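Local coordinates for protein putative cytochrome P450 120 (Synechocystis sp., PDB 2VE3) that probably acts as a heme-dependent monooxygenase of the cytochrome P450 family and binds retinoic acid next to its heme, at residues A[310-315]-A[381-386]; A[355-360]-A[364-369]. One frame throughout, in Å; residues are numbered along the deposited sequence.

Overall arrangement
Contact 1 joins helix 302-314 to the loop that leads into the heme site. Contact 2 is nested within the long loop that contact 1 closes. Their centres lie about 12 Å apart. Together they hold the Glu-Arg-Arg triad known from cytochromes P450: Glu-310 and Arg-313 in contact 1, Arg-366 in contact 2. Glu-310 OE2 forms a salt bridge with Arg-366 NE at 3.2 Å, and Arg-313 NH1 is 2.8 Å from Pro-359 O, a probable hydrogen bond. Contact 1 borders the heme, with the Phe-384 side chain about 8 Å from bound retinoic acid. Contact 2 is farther off, the Tyr-356 side chain being about 13 Å from the heme.

Contact 1 of 2, residues A[310-315]-A[381-386]. With HEM (protoporphyrin IX containing Fe), chain C.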
ATOM      1  N   GLU A 310      11.740   7.649   4.877  1.00 15.00           N
ATOM      2  CA  GLU A 310      11.203   8.996   5.034  1.00 15.88           C
ATOM      3  C   GLU A 310      10.137   9.385   3.986  1.00 15.11           C
ATOM      4  O   GLU A 310       9.200  10.133   4.303  1.00 15.43           O
ATOM      5  CB  GLU A 310      12.347  10.029   5.123  1.00 15.64           C
ATOM      6  CG  GLU A 310      11.931  11.505   5.156  1.00 16.90           C
ATOM      7  CD  GLU A 310      11.117  11.909   6.375  1.00 18.46           C
ATOM      8  OE1 GLU A 310      10.652  11.036   7.141  1.00 22.28           O
ATOM      9  OE2 GLU A 310      10.942  13.130   6.574  1.00 15.36           O
ATOM     10  N   VAL A 311      10.274   8.879   2.762  1.00 15.17           N
ATOM     11  CA  VAL A 311       9.195   8.991   1.748  1.00 14.90           C
ATOM     12  C   VAL A 311       7.901   8.381   2.310  1.00 15.27           C
ATOM     13  O   VAL A 311       6.869   9.053   2.356  1.00 16.14           O
ATOM     14  CB  VAL A 311       9.583   8.335   0.375  1.00 14.63           C
ATOM     15  CG1 VAL A 311       8.379   8.203  -0.525  1.00 15.92           C
ATOM     16  CG2 VAL A 311      10.638   9.151  -0.350  1.00 13.47           C
ATOM     17  N   LEU A 312       7.969   7.123   2.756  1.00 15.39           N
ATOM     18  CA  LEU A 312       6.817   6.399   3.336  1.00 15.40           C
ATOM     19  C   LEU A 312       6.273   7.067   4.599  1.00 15.48           C
ATOM     20  O   LEU A 312       5.088   6.924   4.933  1.00 15.57           O
ATOM     21  CB  LEU A 312       7.192   4.937   3.663  1.00 15.36           C
ATOM     22  CG  LEU A 312       7.600   3.991   2.516  1.00 15.17           C
ATOM     23  CD1 LEU A 312       7.992   2.624   3.043  1.00 16.52           C
ATOM     24  CD2 LEU A 312       6.534   3.865   1.432  1.00 13.81           C
ATOM     25  N   ARG A 313       7.157   7.768   5.318  1.00 15.06           N
ATOM     26  CA  ARG A 313       6.771   8.471   6.526  1.00 14.57           C
ATOM     27  C   ARG A 313       5.931   9.678   6.130  1.00 14.09           C
ATOM     28  O   ARG A 313       4.809   9.835   6.593  1.00 13.37           O
ATOM     29  CB  ARG A 313       8.016   8.883   7.346  1.00 14.36           C
ATOM     30  CG  ARG A 313       7.755   9.238   8.811  1.00 15.40           C
ATOM     31  CD  ARG A 313       7.243  10.683   9.002  1.00 17.39           C
ATOM     32  NE  ARG A 313       8.089  11.699   8.357  1.00 20.17           N
ATOM     33  CZ  ARG A 313       7.795  13.003   8.277  1.00 18.10           C
ATOM     34  NH1 ARG A 313       6.682  13.483   8.805  1.00 15.57           N
ATOM     35  NH2 ARG A 313       8.619  13.829   7.655  1.00 15.25           N
ATOM     36  N   LEU A 314       6.503  10.530   5.283  1.00 14.04           N
ATOM     37  CA  LEU A 314       5.865  11.779   4.883  1.00 13.86           C
ATOM     38  C   LEU A 314       4.589  11.556   4.076  1.00 14.09           C
ATOM     39  O   LEU A 314       3.581  12.209   4.323  1.00 15.02           O
ATOM     40  CB  LEU A 314       6.848  12.688   4.118  1.00 13.29           C
ATOM     41  CG  LEU A 314       6.368  14.101   3.732  1.00 12.86           C
ATOM     42  CD1 LEU A 314       5.830  14.910   4.923  1.00  9.01           C
ATOM     43  CD2 LEU A 314       7.450  14.886   2.998  1.00 13.09           C
ATOM     44  N   ILE A 315       4.629  10.646   3.111  1.00 14.24           N
ATOM     45  CA  ILE A 315       3.439  10.360   2.299  1.00 14.54           C
ATOM     46  C   ILE A 315       3.111   8.858   2.343  1.00 14.78           C
ATOM     47  O   ILE A 315       3.522   8.118   1.460  1.00 15.91           O
ATOM     48  CB  ILE A 315       3.628  10.807   0.823  1.00 14.66           C
ATOM     49  CG1 ILE A 315       4.092  12.272   0.727  1.00 13.36           C
ATOM     50  CG2 ILE A 315       2.325  10.622   0.036  1.00 14.64           C
ATOM     51  CD1 ILE A 315       4.516  12.668  -0.675  1.00 13.56           C
ATOM     52  N   HIS A 381       6.579   4.796  13.479  1.00 20.94           N
ATOM     53  CA  HIS A 381       6.705   4.722  12.036  1.00 19.79           C
ATOM     54  C   HIS A 381       5.990   3.422  11.664  1.00 19.48           C
ATOM     55  O   HIS A 381       6.494   2.325  11.900  1.00 19.74           O
ATOM     56  CB  HIS A 381       8.190   4.696  11.675  1.00 19.78           C
ATOM     57  CG  HIS A 381       8.479   4.681  10.205  1.00 18.71           C
ATOM     58  ND1 HIS A 381       8.262   5.768   9.386  1.00 17.28           N
ATOM     59  CD2 HIS A 381       9.029   3.728   9.419  1.00 16.99           C
ATOM     60  CE1 HIS A 381       8.629   5.472   8.155  1.00 15.14           C
ATOM     61  NE2 HIS A 381       9.105   4.243   8.149  1.00 17.93           N
ATOM     62  N   VAL A 382       4.776   3.557  11.137  1.00 18.67           N
ATOM     63  CA  VAL A 382       3.937   2.411  10.810  1.00 17.14           C
ATOM     64  C   VAL A 382       3.348   2.422   9.379  1.00 16.35           C
ATOM     65  O   VAL A 382       2.137   2.234   9.214  1.00 16.16           O
ATOM     66  CB  VAL A 382       2.810   2.216  11.856  1.00 16.86           C
ATOM     67  CG1 VAL A 382       3.396   1.732  13.199  1.00 17.62           C
ATOM     68  CG2 VAL A 382       1.949   3.493  12.021  1.00 17.78           C
ATOM     69  N   PRO A 383       4.204   2.591   8.352  1.00 15.56           N
ATOM     70  CA  PRO A 383       3.757   2.608   6.946  1.00 15.68           C
ATOM     71  C   PRO A 383       3.212   1.226   6.503  1.00 15.15           C
ATOM     72  O   PRO A 383       2.389   1.150   5.598  1.00 14.25           O
ATOM     73  CB  PRO A 383       5.035   2.967   6.172  1.00 14.99           C
ATOM     74  CG  PRO A 383       6.164   2.461   7.072  1.00 16.81           C
ATOM     75  CD  PRO A 383       5.677   2.721   8.466  1.00 15.83           C
ATOM     76  N   PHE A 384       3.663   0.157   7.167  1.00 15.33           N
ATOM     77  CA  PHE A 384       3.211  -1.216   6.892  1.00 15.09           C
ATOM     78  C   PHE A 384       2.317  -1.785   7.994  1.00 15.63           C
ATOM     79  O   PHE A 384       2.058  -2.996   8.029  1.00 16.58           O
ATOM     80  CB  PHE A 384       4.410  -2.144   6.661  1.00 15.10           C
ATOM     81  CG  PHE A 384       5.311  -1.700   5.527  1.00 15.35           C
ATOM     82  CD1 PHE A 384       4.927  -1.885   4.189  1.00 15.23           C
ATOM     83  CD2 PHE A 384       6.524  -1.066   5.792  1.00 14.95           C
ATOM     84  CE1 PHE A 384       5.753  -1.478   3.139  1.00 13.67           C
ATOM     85  CE2 PHE A 384       7.358  -0.654   4.743  1.00 12.24           C
ATOM     86  CZ  PHE A 384       6.970  -0.861   3.422  1.00 13.17           C
ATOM     87  N   GLY A 385       1.844  -0.924   8.884  1.00 15.23           N
ATOM     88  CA  GLY A 385       1.026  -1.354  10.009  1.00 16.32           C
ATOM     89  C   GLY A 385       1.858  -2.021  11.097  1.00 16.78           C
ATOM     90  O   GLY A 385       3.038  -1.688  11.303  1.00 17.37           O
ATOM     91  N   GLY A 386       1.243  -2.963  11.796  1.00 16.79           N
ATOM     92  CA  GLY A 386       1.934  -3.721  12.834  1.00 17.34           C
ATOM     93  C   GLY A 386       1.023  -4.816  13.338  1.00 17.76           C
ATOM     94  O   GLY A 386      -0.092  -5.001  12.819  1.00 16.85           O
TER
HETATM   95  CHA HEM C1444      -1.293  -5.412   4.774  1.00 15.28           C
HETATM   96  CHB HEM C1444       0.818  -1.162   3.715  1.00 15.04           C
HETATM   97  CHC HEM C1444       2.771  -3.108  -0.294  1.00 14.33           C
HETATM   98  CHD HEM C1444       0.245  -7.152   0.438  1.00 15.48           C
HETATM   99  C1A HEM C1444      -0.888  -4.086   4.870  1.00 15.75           C
HETATM  100  C2A HEM C1444      -1.203  -3.141   5.926  1.00 16.53           C
HETATM  101  C3A HEM C1444      -0.598  -1.974   5.630  1.00 15.64           C
HETATM  102  C4A HEM C1444       0.089  -2.138   4.373  1.00 14.57           C
HETATM  103  CMA HEM C1444      -0.629  -0.661   6.434  1.00 12.91           C
HETATM  104  CAA HEM C1444      -2.034  -3.460   7.191  1.00 17.66           C
HETATM  105  CBA HEM C1444      -3.515  -3.134   7.025  1.00 22.28           C
HETATM  106  CGA HEM C1444      -4.231  -3.651   8.255  1.00 23.09           C
HETATM  107  O1A HEM C1444      -3.929  -3.135   9.370  1.00 24.72           O
HETATM  108  O2A HEM C1444      -5.096  -4.567   8.121  1.00 20.81           O
HETATM  109  C1B HEM C1444       1.564  -1.330   2.563  1.00 12.51           C
HETATM  110  C2B HEM C1444       2.474  -0.360   1.970  1.00 12.92           C
HETATM  111  C3B HEM C1444       3.021  -0.905   0.864  1.00 12.23           C
HETATM  112  C4B HEM C1444       2.466  -2.226   0.725  1.00 13.05           C
HETATM  113  CMB HEM C1444       2.749   1.043   2.556  1.00 10.82           C
HETATM  114  CAB HEM C1444       4.039  -0.288  -0.150  1.00 15.23           C
HETATM  115  CBB HEM C1444       5.028   0.546   0.208  1.00 16.01           C
HETATM  116  C1C HEM C1444       2.307  -4.395  -0.438  1.00 13.00           C
HETATM  117  C2C HEM C1444       2.706  -5.344  -1.458  1.00 13.34           C
HETATM  118  C3C HEM C1444       2.009  -6.472  -1.260  1.00 14.01           C
HETATM  119  C4C HEM C1444       1.132  -6.250  -0.110  1.00 14.88           C
HETATM  120  CMC HEM C1444       3.784  -5.087  -2.545  1.00 12.86           C
HETATM  121  CAC HEM C1444       2.110  -7.798  -2.068  1.00 15.51           C
HETATM  122  CBC HEM C1444       1.631  -7.951  -3.308  1.00 17.19           C
HETATM  123  C1D HEM C1444      -0.465  -7.023   1.615  1.00 14.67           C
HETATM  124  C2D HEM C1444      -1.465  -7.957   2.058  1.00 16.13           C
HETATM  125  C3D HEM C1444      -1.958  -7.420   3.407  1.00 14.38           C
HETATM  126  C4D HEM C1444      -1.178  -6.223   3.657  1.00 15.82           C
HETATM  127  CMD HEM C1444      -1.943  -9.229   1.312  1.00 16.86           C
HETATM  128  CAD HEM C1444      -3.038  -8.025   4.334  1.00 15.12           C
HETATM  129  CBD HEM C1444      -2.332  -8.669   5.526  1.00 14.58           C
HETATM  130  CGD HEM C1444      -3.336  -9.309   6.454  1.00 17.76           C
HETATM  131  O1D HEM C1444      -2.889 -10.088   7.333  1.00 18.96           O
HETATM  132  O2D HEM C1444      -4.574  -9.064   6.336  1.00 19.97           O
HETATM  133  NA  HEM C1444      -0.103  -3.440   3.946  1.00 14.51           N
HETATM  134  NB  HEM C1444       1.570  -2.453   1.765  1.00 13.52           N
HETATM  135  NC  HEM C1444       1.338  -4.970   0.365  1.00 14.17           N
HETATM  136  ND  HEM C1444      -0.308  -6.024   2.581  1.00 15.52           N
HETATM  137 FE   HEM C1444       0.883  -4.309   2.281  1.00 15.89          FE
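Leu-312, on the last turn of helix 302-314, meets Pro-383 and Phe-384 in the loop running to the heme. This helix carries the ExxR motif of cytochromes P450, Glu-310 and Arg-313. Phe-384 begins the heme-binding signature, which contains Cys-391, by similarity the axial ligand of the iron. Leu-312 CB rests 3.9 Å from Pro-383 CB. The two methyl branches of Leu-312 then part. CD1 approaches the Phe-384 ring obliquely, 3.7 Å from its CZ, while CD2 lies 3.8 Å from the heme vinyl carbon CBB. The Phe-384 ring also meets the heme obliquely, with its CE1 3.6 Å from heme C3B.

Arg-313 uses its aliphatic root differently. CB and CG lie at the edge of the His-381 ring, and the two side chains cross at about a right angle. The guanidinium and ring planes stand 48° apart. Pro-383 CD sits over a face of the same ring, 3.6 Å above its centre. Arg-313 leaves the helix with CG anti to the backbone N (chi1 -162°), and two further bends fold the guanidinium back to Glu-310. The grip is side-on: NE donates to OE1 at 2.9 Å and NH2 to OE2 at 2.7 Å. Both bonds are nearly straight and lie in the guanidinium plane, but each meets its oxygen on the syn side, 30° out of the carboxylate plane. NH1 turns to backbone oxygens of His-350 and Pro-359. A leucine in place of Arg-313 would probably leave the buried Glu-310 carboxylate without its side-on charged partner and take from those two carbonyls the donor that NH1 supplies.

At the end of the type I beta turn from Val-382 to Gly-385, Gly-385 N lies 3.5 Å from heme methyl carbon CMA.

Contact 2 of 2, residues A[355-360]-A[364-369]; sequences LYPDPE and PERFTP
Arg-366 sets CG anti to its own carbonyl carbon (chi1 -54°) and runs extended from CG to NE toward the backbone of Tyr-356, Pro-357 and Asp-358. A last turn about the CD-NE bond (chi4 -85°) presents both terminal nitrogens to the carbonyls. Arg-366 is the arginine of the PERF motif, residues 364-367, found in cytochromes P450. The contact ties this motif to residues 355-360 of the same long loop between helices 346-349 and 394-411.

The grip on Pro-357 is end-on, with two nitrogens sharing one oxygen. NH1 donates to Pro-357 O at 3.0 Å and NH2 to the same oxygen at 3.2 Å. Both approach from the same face of the carbonyl, NH1 tilted from its plane and NH2 above it. NH2 also donates to Asp-358 O at 2.9 Å, again from above the carbonyl plane. Both oxygens nevertheless lie close to the guanidinium plane, at its edge. A water extends the network: it accepts from Arg-366 NH1 at 3.3 Å and donates to Leu-355 O at 3.2 Å.

Apolar atoms close in beside these bonds. Tyr-356 CB sits over one guanidinium face, 3.9 Å from Arg-366 NH1. The phenol is turned almost perpendicular to the guanidinium, their planes 84° apart, and its CD1 is 4.1 Å from Arg-366 CD. The phenol hydroxyl is hydrogen-bonded to Ala-380 O. Pro-357 lies alongside, antiparallel to the arginine, with its CD next to NH1.

NH2 has a further acceptor in Lys-361 O, while NE forms a salt bridge with Glu-310 OE2 on helix 302-314. The Asp-358 carboxylate stays away from the guanidinium. Across this contact the arginine's charge is probably eased mainly by carbonyl dipoles, while the direct charge pairing is with the ExxR glutamate.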
ATOM      1  N   LEU A 355       6.488  13.080  17.550  1.00 27.13           N
ATOM      2  CA  LEU A 355       7.167  12.016  16.822  1.00 26.12           C
ATOM      3  C   LEU A 355       8.079  12.538  15.710  1.00 25.58           C
ATOM      4  O   LEU A 355       9.192  12.050  15.520  1.00 25.55           O
ATOM      5  CB  LEU A 355       6.105  11.079  16.229  1.00 26.22           C
ATOM      6  CG  LEU A 355       5.892   9.663  16.777  1.00 25.97           C
ATOM      7  CD1 LEU A 355       6.335   9.498  18.239  1.00 21.17           C
ATOM      8  CD2 LEU A 355       4.440   9.192  16.553  1.00 25.62           C
ATOM      9  N   TYR A 356       7.596  13.529  14.972  1.00 25.19           N
ATOM     10  CA  TYR A 356       8.303  14.061  13.808  1.00 25.41           C
ATOM     11  C   TYR A 356       8.401  15.583  13.861  1.00 25.74           C
ATOM     12  O   TYR A 356       7.549  16.278  13.311  1.00 25.81           O
ATOM     13  CB  TYR A 356       7.631  13.577  12.504  1.00 24.61           C
ATOM     14  CG  TYR A 356       7.578  12.073  12.426  1.00 24.30           C
ATOM     15  CD1 TYR A 356       8.745  11.327  12.206  1.00 23.56           C
ATOM     16  CD2 TYR A 356       6.385  11.388  12.646  1.00 23.38           C
ATOM     17  CE1 TYR A 356       8.709   9.946  12.164  1.00 23.42           C
ATOM     18  CE2 TYR A 356       6.336  10.000  12.612  1.00 22.28           C
ATOM     19  CZ  TYR A 356       7.496   9.291  12.363  1.00 23.42           C
ATOM     20  OH  TYR A 356       7.462   7.936  12.313  1.00 22.66           O
ATOM     21  N   PRO A 357       9.433  16.105  14.544  1.00 26.34           N
ATOM     22  CA  PRO A 357       9.642  17.558  14.636  1.00 26.86           C
ATOM     23  C   PRO A 357       9.677  18.220  13.255  1.00 27.31           C
ATOM     24  O   PRO A 357      10.441  17.783  12.391  1.00 27.95           O
ATOM     25  CB  PRO A 357      11.002  17.665  15.334  1.00 26.94           C
ATOM     26  CG  PRO A 357      11.096  16.424  16.151  1.00 26.68           C
ATOM     27  CD  PRO A 357      10.468  15.357  15.288  1.00 26.24           C
ATOM     28  N   ASP A 358       8.850  19.253  13.064  1.00 27.62           N
ATOM     29  CA  ASP A 358       8.553  19.841  11.743  1.00 27.59           C
ATOM     30  C   ASP A 358       8.041  18.752  10.813  1.00 26.88           C
ATOM     31  O   ASP A 358       8.731  18.382   9.855  1.00 26.59           O
ATOM     32  CB  ASP A 358       9.781  20.513  11.114  1.00 28.01           C
ATOM     33  CG  ASP A 358      10.195  21.773  11.832  1.00 29.97           C
ATOM     34  OD1 ASP A 358       9.313  22.459  12.404  1.00 30.88           O
ATOM     35  OD2 ASP A 358      11.418  22.078  11.809  1.00 33.45           O
ATOM     36  N   PRO A 359       6.825  18.241  11.086  1.00 26.40           N
ATOM     37  CA  PRO A 359       6.299  17.032  10.435  1.00 25.88           C
ATOM     38  C   PRO A 359       6.169  17.168   8.926  1.00 25.06           C
ATOM     39  O   PRO A 359       6.179  16.172   8.210  1.00 25.32           O
ATOM     40  CB  PRO A 359       4.911  16.879  11.068  1.00 26.07           C
ATOM     41  CG  PRO A 359       4.554  18.280  11.537  1.00 26.24           C
ATOM     42  CD  PRO A 359       5.847  18.811  12.035  1.00 26.42           C
ATOM     43  N   GLU A 360       6.060  18.404   8.453  1.00 24.66           N
ATOM     44  CA  GLU A 360       5.770  18.666   7.057  1.00 24.22           C
ATOM     45  C   GLU A 360       7.038  18.579   6.216  1.00 23.18           C
ATOM     46  O   GLU A 360       6.975  18.588   4.985  1.00 22.57           O
ATOM     47  CB  GLU A 360       5.091  20.035   6.902  1.00 24.65           C
ATOM     48  CG  GLU A 360       6.043  21.248   7.028  1.00 27.62           C
ATOM     49  CD  GLU A 360       6.379  21.629   8.467  1.00 30.13           C
ATOM     50  OE1 GLU A 360       5.702  21.157   9.410  1.00 29.74           O
ATOM     51  OE2 GLU A 360       7.328  22.429   8.649  1.00 33.98           O
ATOM     52  N   PRO A 364      15.394  12.730   5.561  1.00 19.73           N
ATOM     53  CA  PRO A 364      16.013  11.418   5.714  1.00 20.35           C
ATOM     54  C   PRO A 364      16.877  11.210   6.988  1.00 20.77           C
ATOM     55  O   PRO A 364      16.963  10.082   7.486  1.00 20.39           O
ATOM     56  CB  PRO A 364      16.861  11.309   4.456  1.00 20.12           C
ATOM     57  CG  PRO A 364      16.063  12.055   3.443  1.00 19.96           C
ATOM     58  CD  PRO A 364      15.587  13.252   4.201  1.00 20.12           C
ATOM     59  N   GLU A 365      17.487  12.284   7.495  1.00 21.51           N
ATOM     60  CA  GLU A 365      18.339  12.248   8.691  1.00 22.19           C
ATOM     61  C   GLU A 365      17.606  11.831   9.965  1.00 22.53           C
ATOM     62  O   GLU A 365      18.236  11.662  10.989  1.00 23.45           O
ATOM     63  CB  GLU A 365      19.024  13.606   8.940  1.00 22.02           C
ATOM     64  CG  GLU A 365      19.834  14.145   7.774  1.00 22.55           C
ATOM     65  CD  GLU A 365      21.020  13.271   7.425  1.00 23.95           C
ATOM     66  OE1 GLU A 365      21.804  12.930   8.333  1.00 26.29           O
ATOM     67  OE2 GLU A 365      21.173  12.922   6.242  1.00 23.30           O
ATOM     68  N   ARG A 366      16.280  11.691   9.913  1.00 23.13           N
ATOM     69  CA  ARG A 366      15.523  11.176  11.049  1.00 23.11           C
ATOM     70  C   ARG A 366      15.833   9.693  11.247  1.00 23.87           C
ATOM     71  O   ARG A 366      15.735   9.176  12.359  1.00 24.14           O
ATOM     72  CB  ARG A 366      14.006  11.360  10.856  1.00 23.18           C
ATOM     73  CG  ARG A 366      13.507  12.765  10.540  1.00 21.81           C
ATOM     74  CD  ARG A 366      11.997  12.710  10.201  1.00 22.70           C
ATOM     75  NE  ARG A 366      11.453  13.940   9.616  1.00 20.17           N
ATOM     76  CZ  ARG A 366      11.025  14.993  10.309  1.00 21.00           C
ATOM     77  NH1 ARG A 366      11.105  15.005  11.630  1.00 20.74           N
ATOM     78  NH2 ARG A 366      10.537  16.057   9.679  1.00 20.53           N
ATOM     79  N   PHE A 367      16.204   9.015  10.165  1.00 24.44           N
ATOM     80  CA  PHE A 367      16.433   7.566  10.196  1.00 25.84           C
ATOM     81  C   PHE A 367      17.927   7.179  10.237  1.00 26.95           C
ATOM     82  O   PHE A 367      18.275   5.988  10.241  1.00 27.31           O
ATOM     83  CB  PHE A 367      15.650   6.875   9.059  1.00 24.98           C
ATOM     84  CG  PHE A 367      14.162   7.084   9.168  1.00 24.93           C
ATOM     85  CD1 PHE A 367      13.387   6.233   9.959  1.00 24.26           C
ATOM     86  CD2 PHE A 367      13.553   8.177   8.557  1.00 24.08           C
ATOM     87  CE1 PHE A 367      12.035   6.442  10.110  1.00 23.50           C
ATOM     88  CE2 PHE A 367      12.200   8.394   8.703  1.00 23.97           C
ATOM     89  CZ  PHE A 367      11.436   7.516   9.491  1.00 23.06           C
ATOM     90  N   THR A 368      18.782   8.204  10.267  1.00 28.49           N
ATOM     91  CA  THR A 368      20.227   8.075  10.509  1.00 30.32           C
ATOM     92  C   THR A 368      20.389   7.529  11.912  1.00 31.64           C
ATOM     93  O   THR A 368      19.709   8.013  12.813  1.00 32.19           O
ATOM     94  CB  THR A 368      20.928   9.472  10.428  1.00 29.97           C
ATOM     95  OG1 THR A 368      20.933   9.931   9.077  1.00 30.61           O
ATOM     96  CG2 THR A 368      22.381   9.436  10.934  1.00 30.00           C
ATOM     97  N   PRO A 369      21.278   6.523  12.102  1.00 33.16           N
ATOM     98  CA  PRO A 369      21.641   5.868  13.358  1.00 34.12           C
ATOM     99  C   PRO A 369      21.207   6.506  14.704  1.00 35.04           C
ATOM    100  O   PRO A 369      20.579   5.816  15.520  1.00 35.34           O
ATOM    101  CB  PRO A 369      23.161   5.777  13.232  1.00 34.39           C
ATOM    102  CG  PRO A 369      23.371   5.558  11.708  1.00 33.48           C
ATOM    103  CD  PRO A 369      22.074   5.929  11.012  1.00 33.30           C
TER
HETATM  104  O   HOH W   1      11.659  12.411  13.561  1.00 22.35           O